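Local coordinates for bromo domain containing protein (Cryptosporidium parvum, PDB 5U9N) that probably recognises acetyl-lysine marks, as bromodomains do, and is represented by its second bromodomain, whose pocket holds the inhibitor bromosporine, at residues F27-P32 / C55-I60; R10-R15 / N139-F144. One frame throughout, in Å; residues are numbered along the deposited sequence.

Contact 1: residues F27-P32 / C55-I60; sequences FLFENP and CDYITI. With BMF (Bromosporine), chain C.
Phe29 and Glu30 hand their backbone carbonyls to the first turn of helix 57-65, joining the ZA loop of the bromodomain's left-handed four-helix bundle to that helix. Two nearly straight hydrogen bonds do this: Tyr57 N to Phe29 O at 3.0 Å (N-H...O 169°) and Ile58 N to Glu30 O at 3.1 Å. The first N-H groups of a helix have no carbonyl one turn back, and the loop supplies the missing acceptors.

Asp56 completes the cap from within its own segment. Its OD1 takes bonds from Thr59 OG1 and Thr59 N, both arriving from the same face of the carboxylate, as suits an aspartate at the N-cap. The other oxygen, OD2, packs against the proline ring, 3.2 Å from Pro32 CA; Pro32 N, also close, has no hydrogen to share.

The Tyr57 ring is met on a face and at its edge. Phe29 CB lies over its face, 4.0 Å from the centroid, a CH-pi contact, and Phe29 O sits above the ring toward its rim. Glu30 OE1 comes in at the ring edge, in plane, while OE2 forms a salt bridge with Arg21. Phe29 and Tyr57 both reach Phe107 of helix 96-113, a place for large aromatics in the bundle interior.

The same loop reads the ligand with its other groups. Phe27 O accepts from the sulfonamide N04 of bromosporine, and Leu28 lays CD2 3.6 Å from C10 of the ligand's ring system; Asn114 and Ser36 add further bonds to the inhibitor. Asn31 presents its backbone, N donating to the sulfonyl O07 at 3.3 Å, while its side-chain OD1 rests 3.7 Å from Ile58 CG2.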
# COMPACT_ATOMS: atom_id res chain seq x y z
N PHE A 27 -5.25 -5.40 7.87
CA PHE A 27 -4.95 -6.79 7.49
C PHE A 27 -5.28 -7.04 6.00
O PHE A 27 -4.66 -7.89 5.37
CB PHE A 27 -5.72 -7.79 8.39
CG PHE A 27 -7.22 -7.83 8.17
CD1 PHE A 27 -7.78 -8.68 7.23
CD2 PHE A 27 -8.06 -7.03 8.92
CE1 PHE A 27 -9.16 -8.69 7.02
CE2 PHE A 27 -9.43 -7.02 8.67
CZ PHE A 27 -9.97 -7.85 7.72
N LEU A 28 -6.26 -6.29 5.44
CA LEU A 28 -6.67 -6.45 4.03
C LEU A 28 -5.50 -6.27 3.07
O LEU A 28 -5.38 -7.00 2.10
CB LEU A 28 -7.78 -5.45 3.66
CG LEU A 28 -9.16 -5.65 4.33
CD1 LEU A 28 -10.09 -4.48 4.01
CD2 LEU A 28 -9.80 -6.95 3.90
N PHE A 29 -4.63 -5.30 3.36
CA PHE A 29 -3.57 -4.89 2.48
C PHE A 29 -2.19 -5.39 2.90
O PHE A 29 -1.19 -4.96 2.30
CB PHE A 29 -3.54 -3.37 2.43
CG PHE A 29 -4.92 -2.75 2.42
CD1 PHE A 29 -5.73 -2.84 1.30
CD2 PHE A 29 -5.44 -2.16 3.57
CE1 PHE A 29 -6.99 -2.26 1.29
CE2 PHE A 29 -6.70 -1.57 3.55
CZ PHE A 29 -7.47 -1.62 2.41
N GLU A 30 -2.11 -6.30 3.88
CA GLU A 30 -0.83 -6.73 4.42
C GLU A 30 -0.12 -7.71 3.51
O GLU A 30 1.04 -7.49 3.16
CB GLU A 30 -1.03 -7.35 5.81
CG GLU A 30 0.26 -7.72 6.53
CD GLU A 30 1.30 -6.62 6.59
OE1 GLU A 30 0.90 -5.44 6.74
OE2 GLU A 30 2.51 -6.94 6.52
N ASN A 31 -0.79 -8.78 3.12
CA ASN A 31 -0.17 -9.83 2.31
C ASN A 31 -0.84 -9.92 0.95
O ASN A 31 -1.96 -9.44 0.79
CB ASN A 31 -0.25 -11.18 3.05
CG ASN A 31 0.34 -11.10 4.44
OD1 ASN A 31 1.52 -10.74 4.62
ND2 ASN A 31 -0.48 -11.37 5.46
N PRO A 32 -0.19 -10.57 -0.05
CA PRO A 32 -0.80 -10.66 -1.38
C PRO A 32 -2.15 -11.38 -1.39
O PRO A 32 -2.27 -12.48 -0.84
CB PRO A 32 0.24 -11.44 -2.21
CG PRO A 32 1.52 -11.24 -1.49
CD PRO A 32 1.16 -11.18 -0.03
N CYS A 55 -0.43 -5.49 -5.46
CA CYS A 55 0.60 -5.01 -4.54
C CYS A 55 0.12 -5.11 -3.07
O CYS A 55 -1.08 -5.30 -2.82
CB CYS A 55 1.01 -3.59 -4.89
SG CYS A 55 2.59 -3.08 -4.18
N ASP A 56 1.06 -4.98 -2.10
CA ASP A 56 0.72 -5.06 -0.67
C ASP A 56 1.88 -4.58 0.19
O ASP A 56 2.97 -4.38 -0.32
CB ASP A 56 0.32 -6.49 -0.28
CG ASP A 56 1.18 -7.53 -0.93
OD1 ASP A 56 2.28 -7.80 -0.41
OD2 ASP A 56 0.82 -8.00 -2.04
N TYR A 57 1.63 -4.38 1.49
CA TYR A 57 2.60 -3.78 2.42
C TYR A 57 3.83 -4.61 2.59
O TYR A 57 4.93 -4.04 2.63
CB TYR A 57 1.97 -3.55 3.81
CG TYR A 57 0.79 -2.60 3.87
CD1 TYR A 57 0.65 -1.56 2.94
CD2 TYR A 57 -0.13 -2.66 4.91
CE1 TYR A 57 -0.40 -0.64 3.04
CE2 TYR A 57 -1.17 -1.75 5.02
CZ TYR A 57 -1.31 -0.74 4.08
OH TYR A 57 -2.34 0.16 4.21
N ILE A 58 3.69 -5.91 2.78
CA ILE A 58 4.87 -6.77 3.01
C ILE A 58 5.75 -6.78 1.75
O ILE A 58 6.98 -6.76 1.87
CB ILE A 58 4.46 -8.20 3.47
CG1 ILE A 58 5.67 -8.96 4.07
CG2 ILE A 58 3.84 -9.03 2.32
CD1 ILE A 58 6.32 -8.26 5.34
N THR A 59 5.13 -6.72 0.54
CA THR A 59 5.87 -6.68 -0.74
C THR A 59 6.61 -5.33 -0.88
O THR A 59 7.74 -5.32 -1.33
CB THR A 59 4.92 -6.92 -1.92
OG1 THR A 59 4.45 -8.25 -1.87
CG2 THR A 59 5.59 -6.70 -3.26
N ILE A 60 5.99 -4.23 -0.47
CA ILE A 60 6.63 -2.91 -0.51
C ILE A 60 7.78 -2.87 0.51
O ILE A 60 8.87 -2.40 0.18
CB ILE A 60 5.61 -1.77 -0.25
CG1 ILE A 60 4.62 -1.66 -1.41
CG2 ILE A 60 6.34 -0.44 -0.05
CD1 ILE A 60 3.45 -0.64 -1.15
C10 BMF C . -9.05 -9.96 2.03
N12 BMF C . -8.60 -8.26 0.46
C15 BMF C . -11.15 -8.57 -0.84
C17 BMF C . -13.34 -9.63 -1.45
C20 BMF C . -16.53 -9.93 -1.41
C22 BMF C . -10.76 -9.31 0.24
C26 BMF C . -6.92 -6.12 -0.82
C28 BMF C . -9.51 -11.55 3.78
C01 BMF C . -7.78 -12.26 5.48
C02 BMF C . -8.21 -11.45 4.27
C03 BMF C . -7.32 -10.58 3.61
N04 BMF C . -5.99 -10.41 4.07
S05 BMF C . -4.66 -11.08 3.39
C06 BMF C . -4.77 -10.76 1.67
O07 BMF C . -3.53 -10.37 3.91
O08 BMF C . -4.75 -12.49 3.60
C09 BMF C . -7.75 -9.84 2.51
C11 BMF C . -9.48 -9.15 0.88
N13 BMF C . -9.00 -7.52 -0.63
C14 BMF C . -10.19 -7.61 -1.32
N16 BMF C . -12.38 -8.65 -1.56
O18 BMF C . -14.36 -9.36 -2.30
C19 BMF C . -15.45 -10.34 -2.37
O21 BMF C . -13.30 -10.58 -0.69
N23 BMF C . -10.15 -6.78 -2.35
N24 BMF C . -8.92 -6.14 -2.32
C25 BMF C . -8.26 -6.58 -1.28
C27 BMF C . -9.93 -10.82 2.69

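Contact 2: residues R10-R15 / N139-F144. With SO4 (sulfate ion), chain D.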
# COMPACT_ATOMS: atom_id res chain seq x y z
N ARG A 10 14.25 6.02 2.99
CA ARG A 10 13.62 4.69 2.99
C ARG A 10 13.04 4.35 4.37
O ARG A 10 11.99 3.73 4.44
CB ARG A 10 14.63 3.62 2.58
CG ARG A 10 15.01 3.68 1.12
CD ARG A 10 16.26 2.88 0.84
NE ARG A 10 16.73 3.08 -0.53
CZ ARG A 10 16.29 2.42 -1.60
NH1 ARG A 10 15.37 1.47 -1.47
NH2 ARG A 10 16.80 2.68 -2.80
N ASN A 11 13.73 4.74 5.46
CA ASN A 11 13.22 4.53 6.82
C ASN A 11 12.01 5.44 7.06
O ASN A 11 11.07 5.04 7.75
CB ASN A 11 14.31 4.78 7.88
CG ASN A 11 15.36 3.67 7.95
OD1 ASN A 11 15.06 2.49 7.77
ND2 ASN A 11 16.58 4.02 8.32
N GLU A 12 12.01 6.64 6.44
CA GLU A 12 10.86 7.57 6.51
C GLU A 12 9.65 6.94 5.78
O GLU A 12 8.51 7.07 6.25
CB GLU A 12 11.26 8.94 5.90
CG GLU A 12 10.15 9.98 5.88
CD GLU A 12 9.58 10.39 7.23
OE1 GLU A 12 10.26 10.15 8.26
OE2 GLU A 12 8.45 10.92 7.26
N CYS A 13 9.91 6.16 4.70
CA CYS A 13 8.86 5.41 3.99
C CYS A 13 8.36 4.26 4.87
O CYS A 13 7.16 4.00 4.92
CB CYS A 13 9.38 4.88 2.66
SG CYS A 13 9.61 6.16 1.40
N LEU A 14 9.28 3.54 5.51
CA LEU A 14 8.92 2.42 6.38
C LEU A 14 8.12 2.91 7.60
O LEU A 14 7.15 2.26 8.01
CB LEU A 14 10.16 1.68 6.81
CG LEU A 14 9.92 0.49 7.72
CD1 LEU A 14 9.13 -0.60 7.00
CD2 LEU A 14 11.24 -0.03 8.27
N ARG A 15 8.53 4.05 8.19
CA ARG A 15 7.80 4.67 9.31
C ARG A 15 6.33 4.88 8.92
O ARG A 15 5.44 4.49 9.66
CB ARG A 15 8.44 6.02 9.68
CG ARG A 15 7.84 6.67 10.92
CD ARG A 15 8.39 8.08 11.15
NE ARG A 15 7.95 9.04 10.13
CZ ARG A 15 6.76 9.65 10.10
NH1 ARG A 15 5.85 9.38 11.03
NH2 ARG A 15 6.47 10.51 9.13
N ASN A 139 1.97 14.11 2.88
CA ASN A 139 2.00 15.56 2.64
C ASN A 139 2.77 16.34 3.73
O ASN A 139 3.22 17.44 3.44
CB ASN A 139 0.59 16.13 2.55
CG ASN A 139 -0.15 15.72 1.31
OD1 ASN A 139 0.41 15.15 0.37
ND2 ASN A 139 -1.46 15.97 1.29
N LYS A 140 2.86 15.82 4.98
CA LYS A 140 3.55 16.51 6.07
C LYS A 140 4.96 15.88 6.33
O LYS A 140 5.65 16.33 7.25
CB LYS A 140 2.66 16.52 7.37
CG LYS A 140 2.77 15.30 8.27
CD LYS A 140 1.59 15.21 9.27
CE LYS A 140 1.59 13.91 10.08
NZ LYS A 140 2.14 14.09 11.46
N SER A 141 5.42 14.96 5.43
CA SER A 141 6.71 14.24 5.54
C SER A 141 7.88 14.95 4.80
O SER A 141 7.67 15.50 3.72
CB SER A 141 6.55 12.82 4.99
OG SER A 141 7.78 12.15 4.81
N ASN A 142 9.13 14.78 5.32
CA ASN A 142 10.37 15.32 4.70
C ASN A 142 11.06 14.28 3.77
O ASN A 142 12.21 14.46 3.40
CB ASN A 142 11.38 15.76 5.79
CG ASN A 142 11.91 14.64 6.66
OD1 ASN A 142 11.34 13.55 6.76
ND2 ASN A 142 13.01 14.89 7.33
N VAL A 143 10.35 13.19 3.43
CA VAL A 143 10.86 12.07 2.63
C VAL A 143 11.53 12.55 1.30
O VAL A 143 12.59 12.02 0.94
CB VAL A 143 9.70 11.07 2.35
CG1 VAL A 143 8.63 11.68 1.42
CG2 VAL A 143 10.23 9.76 1.79
N PHE A 144 10.94 13.56 0.60
CA PHE A 144 11.52 14.14 -0.62
C PHE A 144 12.70 15.03 -0.30
O PHE A 144 13.66 15.05 -1.05
CB PHE A 144 10.47 14.94 -1.40
CG PHE A 144 9.38 14.10 -1.99
CD1 PHE A 144 9.62 13.28 -3.08
CD2 PHE A 144 8.12 14.06 -1.41
CE1 PHE A 144 8.62 12.48 -3.60
CE2 PHE A 144 7.14 13.22 -1.91
CZ PHE A 144 7.40 12.42 -2.98
S SO4 D . 19.57 5.56 -2.23
O1 SO4 D . 18.36 4.98 -2.83
O2 SO4 D . 19.65 6.97 -2.60
O3 SO4 D . 20.74 4.84 -2.73
O4 SO4 D . 19.50 5.42 -0.77
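Glu12 OE2 is gripped by two donors, Ser141 OG and Arg15 NH2, each at 2.8 Å and arriving from opposite faces of the carboxylate plane. The serine comes on the anti side and the arginine on the syn side, so one oxygen serves both without the donors competing for the same position. Arg15, one turn further along the helix, adds NE to Glu12 OE1 and thus meets the carboxylate side-on with two nitrogens. This salt bridge fixes the rotation of the carboxylate and probably favours its ionised form.

Glu12 reaches across because CG is anti to the backbone N (chi1 179°), and a bend at chi2 (60°) then sets the position of CD. Its CG lies against Val143 CB at 3.7 Å, and the chain of a glutamate is long enough to carry OE2 on to Ser141 OG.

Ser141 works in two directions. Its OG donates to Glu12 and accepts from Val143 N at 3.1 Å, an ST turn that ties the loop to the start of helix 143-148. The small hydroxyl of a serine fits this double role close to the backbone. Beside it, Asn142 OD1 approaches Glu12 CD at 3.6 Å, with the amide and carboxylate planes 89° apart.

Beyond the polar group the contact turns apolar: Cys13 SG meets Val143 CG2 at 3.7 Å, two compact side chains suited to a buried position. Arg10 points away from segment 139-144, and its NH2 donates to O1 of a sulfate ion, probably from the crystallisation liquor, which meets the guanidinium at its edge. Cys13 and Val143 share Trp138 of helix 122-139; Cys13 also touches Phe99 and Val143 Pro96 of helix 96-113, so the turn leading into helix 143-148 packs against helix 9-20 where these helices come together.

Contact 1 and contact 2 lie with centres about 19 Å apart and do not touch; their nearest atoms are about 7 Å apart. Contact 1 sits about 6 Å from the centre of the chain and contact 2 about 14 Å, yet contact 2 has the larger share of buried touching residues, three of five against three of eight. Both meet the start of a helix, but contact 1 crosses through backbone carbonyls and an aromatic ring, with a loop that also lines the ligand pocket, whereas contact 2 crosses through a side-chain carboxylate. Helix 9-20 supplies one side of contact 2 and, through Leu17, packs on Tyr57 of contact 1; helix 96-113 borders both.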